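Local atomic coordinates of epsilon (Streptococcus pyogenes, PDB entry 1GVN), a protein that neutralizes its cognate zeta toxin as the antitoxin of a type II toxin-antitoxin system that kills cells which have lost the plasmid. Residues Val21-Val25 / Met76-Lys81. Numbering follows the deposited sequence.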
loop_
_atom_site.group_PDB
_atom_site.type_symbol
_atom_site.label_atom_id
_atom_site.label_comp_id
_atom_site.label_asym_id
_atom_site.label_seq_id
_atom_site.Cartn_x
_atom_site.Cartn_y
_atom_site.Cartn_z
ATOM N N VAL A 21 9.644 -6.745 -4.870
ATOM C CA VAL A 21 8.493 -6.808 -3.970
ATOM C C VAL A 21 7.298 -7.484 -4.645
ATOM O O VAL A 21 6.649 -8.357 -4.060
ATOM C CB VAL A 21 8.095 -5.381 -3.506
ATOM C CG1 VAL A 21 6.845 -5.426 -2.643
ATOM C CG2 VAL A 21 9.250 -4.756 -2.724
ATOM N N TYR A 22 7.010 -7.083 -5.877
ATOM C CA TYR A 22 5.886 -7.663 -6.599
ATOM C C TYR A 22 6.103 -9.164 -6.788
ATOM O O TYR A 22 5.205 -9.970 -6.534
ATOM C CB TYR A 22 5.732 -7.007 -7.967
ATOM C CG TYR A 22 4.531 -7.511 -8.721
ATOM C CD1 TYR A 22 3.258 -6.999 -8.466
ATOM C CD2 TYR A 22 4.658 -8.530 -9.664
ATOM C CE1 TYR A 22 2.130 -7.495 -9.139
ATOM C CE2 TYR A 22 3.545 -9.032 -10.337
ATOM C CZ TYR A 22 2.288 -8.511 -10.071
ATOM O OH TYR A 22 1.196 -9.009 -10.741
ATOM N N ASN A 23 7.299 -9.534 -7.236
ATOM C CA ASN A 23 7.607 -10.941 -7.460
ATOM C C ASN A 23 7.482 -11.785 -6.202
ATOM O O ASN A 23 7.013 -12.913 -6.265
ATOM C CB ASN A 23 9.000 -11.102 -8.076
ATOM C CG ASN A 23 9.029 -10.699 -9.538
ATOM O OD1 ASN A 23 8.024 -10.820 -10.235
ATOM N ND2 ASN A 23 10.181 -10.229 -10.015
ATOM N N ARG A 24 7.890 -11.236 -5.062
ATOM C CA ARG A 24 7.777 -11.956 -3.797
ATOM C C ARG A 24 6.304 -12.259 -3.549
ATOM O O ARG A 24 5.929 -13.385 -3.228
ATOM C CB ARG A 24 8.323 -11.102 -2.644
ATOM C CG ARG A 24 8.126 -11.708 -1.254
ATOM C CD ARG A 24 8.628 -10.757 -0.168
ATOM N NE ARG A 24 10.033 -10.417 -0.377
ATOM C CZ ARG A 24 10.506 -9.174 -0.439
ATOM N NH1 ARG A 24 9.691 -8.136 -0.305
ATOM N NH2 ARG A 24 11.797 -8.969 -0.661
ATOM N N VAL A 25 5.467 -11.239 -3.702
ATOM C CA VAL A 25 4.036 -11.395 -3.491
ATOM C C VAL A 25 3.406 -12.340 -4.511
ATOM O O VAL A 25 2.607 -13.210 -4.147
ATOM C CB VAL A 25 3.321 -10.031 -3.544
ATOM C CG1 VAL A 25 1.820 -10.218 -3.344
ATOM C CG2 VAL A 25 3.882 -9.117 -2.461
ATOM N N MET A 76 6.388 -1.234 1.205
ATOM C CA MET A 76 5.743 -2.483 0.801
ATOM C C MET A 76 6.747 -3.628 0.864
ATOM O O MET A 76 6.368 -4.791 1.027
ATOM C CB MET A 76 5.152 -2.360 -0.609
ATOM C CG MET A 76 3.864 -1.539 -0.651
ATOM S SD MET A 76 2.580 -2.260 0.422
ATOM C CE MET A 76 1.094 -1.682 -0.362
ATOM N N ASN A 77 8.031 -3.302 0.731
ATOM C CA ASN A 77 9.067 -4.323 0.814
ATOM C C ASN A 77 9.017 -4.838 2.251
ATOM O O ASN A 77 9.000 -6.048 2.499
ATOM C CB ASN A 77 10.442 -3.719 0.497
ATOM C CG ASN A 77 11.549 -4.763 0.465
ATOM O OD1 ASN A 77 11.360 -5.871 -0.042
ATOM N ND2 ASN A 77 12.720 -4.406 0.991
ATOM N N ARG A 78 8.961 -3.904 3.194
ATOM C CA ARG A 78 8.897 -4.238 4.614
ATOM C C ARG A 78 7.595 -4.958 4.962
ATOM O O ARG A 78 7.606 -6.001 5.606
ATOM C CB ARG A 78 9.002 -2.968 5.470
ATOM C CG ARG A 78 10.367 -2.273 5.434
ATOM C CD ARG A 78 10.438 -1.184 6.500
ATOM N NE ARG A 78 9.555 -0.050 6.222
ATOM C CZ ARG A 78 9.906 1.017 5.505
ATOM N NH1 ARG A 78 11.125 1.103 4.991
ATOM N NH2 ARG A 78 9.041 2.002 5.309
ATOM N N TYR A 79 6.476 -4.389 4.534
ATOM C CA TYR A 79 5.168 -4.966 4.822
ATOM C C TYR A 79 4.951 -6.368 4.250
ATOM O O TYR A 79 4.424 -7.244 4.936
ATOM C CB TYR A 79 4.062 -4.034 4.318
ATOM C CG TYR A 79 2.671 -4.579 4.549
ATOM C CD1 TYR A 79 2.172 -4.758 5.840
ATOM C CD2 TYR A 79 1.864 -4.952 3.474
ATOM C CE1 TYR A 79 0.903 -5.302 6.052
ATOM C CE2 TYR A 79 0.603 -5.493 3.671
ATOM C CZ TYR A 79 0.131 -5.669 4.958
ATOM O OH TYR A 79 -1.092 -6.257 5.140
ATOM N N SER A 80 5.353 -6.584 2.999
ATOM C CA SER A 80 5.171 -7.891 2.372
ATOM C C SER A 80 5.892 -8.990 3.153
ATOM O O SER A 80 5.360 -10.089 3.324
ATOM C CB SER A 80 5.666 -7.872 0.918
ATOM O OG SER A 80 7.045 -7.575 0.838
ATOM N N LYS A 81 7.095 -8.690 3.631
ATOM C CA LYS A 81 7.862 -9.668 4.388
ATOM C C LYS A 81 7.122 -10.115 5.645
ATOM O O LYS A 81 7.337 -11.223 6.132
ATOM C CB LYS A 81 9.228 -9.095 4.768
ATOM C CG LYS A 81 10.123 -8.795 3.584
ATOM C CD LYS A 81 11.484 -8.284 4.041
ATOM C CE LYS A 81 12.382 -7.974 2.857
ATOM N NZ LYS A 81 13.694 -7.428 3.295
#
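Two nearly parallel helices of one antitoxin chain, 5-31 and 63-83, illustrate how a single arginine can bridge neighbouring helices in a three-helix bundle; over residues 21-25 and 76-81 the axes approach to 9.9 Å at an angle of 17°. At Met-76 the side-chain contact is apolar: Met-76 CB lies 4.1 Å from Val-21 CG1, while the thioether leads away, the side chain packing on Leu-46 of helix 42-54 and Tyr-72 of the second epsilon subunit. Asn-77 packs its CB 3.6 Å from Val-21 CG2 and, through OD1, accepts hydrogen bonds from Arg-24 NH1 (2.8 Å) and NH2 (3.2 Å). One turn on, Ser-80 OG accepts another from Arg-24 NH1 at 2.9 Å, and Ser-80 CB sits 4.0 Å from Val-25 CG2. Lys-81 lays CE over one guanidinium face, 3.7 Å from Arg-24 NH2. Across the helices the arginine is thus met by neutral acceptors, while Asn-77 ND2 hydrogen-bonds to, and Lys-81 NZ salt-bridges, acidic side chains of zeta: the same helix surface engages the toxin.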